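Local coordinates for putative zinc protease (Bordetella pertussis, PDB 3IH6), which belongs to the M16 peptidase family and is probably a zinc-dependent metalloendopeptidase, represented here by a fragment that includes part of an inactive M16 domain, at the interface of chains A and B. Numbering follows the deposited sequence. Chains: chain A/B, Putative zinc protease.

The interface of chains A and B. Residues chain A 155-156, 159; chain B 26, 28, 30, 86, 189-191.
One face of the A:Trp155 indole receives B:Ala28 CB and the terminal methyl CE of selenomethionine B:Met86, both toward its rim; against the opposite face lies A:Arg156 CG, over the centre, from its own chain. At the indole's edge, in plane, stand the backbone atoms B:Leu26 O and B:Arg190 N. The A:Phe159 ring, from helix 157-166, has B:Leu26 CD1 over its centre; leucine's branching lets B:Leu26 CD2 also touch A:Phe159 CZ, 3.6 Å away. With CG in the crowded position between backbone N and carbonyl carbon (chi1 67°), the broad, flat indole enters edge first, its six-membered end meeting strands 26-32 and 186-191. The small methyl CB of B:Ala28 makes a CH-pi contact 4.0 Å from the centroid of the A:Trp155 six-membered ring, and B:Gly189, lacking a side chain, lets A:Trp155 CZ2 come within 3.8 Å of B:Gly189 CA. Long and flexible, B:Met86 extends from strand 84-90 with CG anti to the backbone N (chi1 -172°), bringing its CE 3.3 Å from A:Trp155 CE3; the two side chains cross at about a right angle. B:Tyr191's long ring serves two neighbours: CB and CD1 lie along A:Arg156 CG and CB, while CD2 and CE2 meet A:Phe159 CB. Its plane is 64° from the guanidinium, so they do not stack. No polar pair bonds across this apolar patch, which may be a crystal contact. Beyond CD, A:Arg156 bends at chi3, turning the guanidinium; A:Arg156 CD itself lies 3.3 Å from B:Arg190 O.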
loop_
_atom_site.group_PDB
_atom_site.type_symbol
_atom_site.label_atom_id
_atom_site.label_comp_id
_atom_site.label_asym_id
_atom_site.label_seq_id
_atom_site.Cartn_x
_atom_site.Cartn_y
_atom_site.Cartn_z
ATOM N N TRP A 155 -15.504 14.963 -16.440
ATOM C CA TRP A 155 -14.985 13.590 -16.282
ATOM C C TRP A 155 -13.867 13.219 -17.249
ATOM O O TRP A 155 -12.979 12.445 -16.900
ATOM C CB TRP A 155 -16.115 12.564 -16.419
ATOM C CG TRP A 155 -16.727 12.474 -17.790
ATOM C CD1 TRP A 155 -17.796 13.183 -18.266
ATOM C CD2 TRP A 155 -16.330 11.586 -18.852
ATOM N NE1 TRP A 155 -18.082 12.801 -19.564
ATOM C CE2 TRP A 155 -17.204 11.815 -19.941
ATOM C CE3 TRP A 155 -15.324 10.614 -18.986
ATOM C CZ2 TRP A 155 -17.084 11.119 -21.157
ATOM C CZ3 TRP A 155 -15.212 9.924 -20.194
ATOM C CH2 TRP A 155 -16.076 10.187 -21.264
ATOM N N ARG A 156 -13.927 13.780 -18.461
ATOM C CA ARG A 156 -12.958 13.539 -19.523
ATOM C C ARG A 156 -11.528 13.921 -19.145
ATOM O O ARG A 156 -10.578 13.502 -19.799
ATOM C CB ARG A 156 -13.364 14.305 -20.781
ATOM C CG ARG A 156 -14.504 13.699 -21.565
ATOM C CD ARG A 156 -15.237 14.761 -22.381
ATOM N NE ARG A 156 -16.169 15.517 -21.539
ATOM C CZ ARG A 156 -16.853 16.596 -21.923
ATOM N NH1 ARG A 156 -16.712 17.098 -23.156
ATOM N NH2 ARG A 156 -17.672 17.189 -21.057
ATOM N N PHE A 159 -8.545 11.548 -18.629
ATOM C CA PHE A 159 -7.907 11.020 -19.831
ATOM C C PHE A 159 -7.201 12.138 -20.600
ATOM O O PHE A 159 -6.010 12.031 -20.907
ATOM C CB PHE A 159 -8.943 10.301 -20.699
ATOM C CG PHE A 159 -9.580 9.112 -20.025
ATOM C CD1 PHE A 159 -8.889 7.906 -19.915
ATOM C CD2 PHE A 159 -10.862 9.193 -19.521
ATOM C CE1 PHE A 159 -9.476 6.797 -19.305
ATOM C CE2 PHE A 159 -11.463 8.082 -18.907
ATOM C CZ PHE A 159 -10.778 6.893 -18.808
ATOM N N LEU B 26 -13.687 7.392 -25.798
ATOM C CA LEU B 26 -14.529 6.825 -24.753
ATOM C C LEU B 26 -15.938 7.413 -24.710
ATOM O O LEU B 26 -16.116 8.620 -24.838
ATOM C CB LEU B 26 -13.902 7.039 -23.371
ATOM C CG LEU B 26 -12.662 6.221 -23.031
ATOM C CD1 LEU B 26 -11.414 7.078 -23.241
ATOM C CD2 LEU B 26 -12.761 5.755 -21.631
ATOM N N ALA B 28 -19.515 7.531 -22.167
ATOM C CA ALA B 28 -19.958 7.354 -20.791
ATOM C C ALA B 28 -21.448 7.645 -20.641
ATOM O O ALA B 28 -22.029 8.373 -21.437
ATOM C CB ALA B 28 -19.150 8.245 -19.865
HETATM N N MSE B 30 -24.017 8.569 -17.146
HETATM C CA MSE B 30 -24.084 8.688 -15.707
HETATM C C MSE B 30 -25.483 8.944 -15.189
HETATM O O MSE B 30 -26.305 9.588 -15.839
HETATM C CB MSE B 30 -23.078 9.700 -15.127
HETATM C CG MSE B 30 -22.792 10.913 -15.910
HETATM SE SE MSE B 30 -20.993 10.804 -16.632
HETATM C CE MSE B 30 -21.474 10.438 -18.473
HETATM N N MSE B 86 -21.515 5.781 -12.790
HETATM C CA MSE B 86 -20.961 6.132 -14.102
HETATM C C MSE B 86 -20.532 4.902 -14.847
HETATM O O MSE B 86 -19.678 4.149 -14.373
HETATM C CB MSE B 86 -19.770 7.062 -13.952
HETATM C CG MSE B 86 -19.298 7.599 -15.257
HETATM SE SE MSE B 86 -17.492 8.237 -14.987
HETATM C CE MSE B 86 -17.079 8.800 -16.806
ATOM N N GLY B 189 -21.830 11.080 -22.150
ATOM C CA GLY B 189 -20.607 11.767 -22.538
ATOM C C GLY B 189 -19.850 10.993 -23.605
ATOM O O GLY B 189 -20.131 9.811 -23.845
ATOM N N ARG B 190 -18.919 11.677 -24.275
ATOM C CA ARG B 190 -17.915 11.014 -25.119
ATOM C C ARG B 190 -16.566 11.711 -24.973
ATOM O O ARG B 190 -16.508 12.927 -24.800
ATOM C CB ARG B 190 -18.311 11.005 -26.601
ATOM C CG ARG B 190 -19.637 10.341 -26.919
ATOM C CD ARG B 190 -20.005 10.537 -28.366
ATOM N NE ARG B 190 -21.397 10.167 -28.591
ATOM C CZ ARG B 190 -21.979 10.153 -29.778
ATOM N NH1 ARG B 190 -21.285 10.476 -30.861
ATOM N NH2 ARG B 190 -23.259 9.814 -29.882
ATOM N N TYR B 191 -15.487 10.946 -25.031
ATOM C CA TYR B 191 -14.170 11.533 -25.116
ATOM C C TYR B 191 -13.575 11.301 -26.512
ATOM O O TYR B 191 -13.261 10.183 -26.896
ATOM C CB TYR B 191 -13.234 11.046 -23.999
ATOM C CG TYR B 191 -11.839 11.601 -24.180
ATOM C CD1 TYR B 191 -11.626 12.977 -24.285
ATOM C CD2 TYR B 191 -10.741 10.757 -24.283
ATOM C CE1 TYR B 191 -10.360 13.494 -24.477
ATOM C CE2 TYR B 191 -9.467 11.263 -24.479
ATOM C CZ TYR B 191 -9.280 12.632 -24.570
ATOM O OH TYR B 191 -8.012 13.142 -24.775
#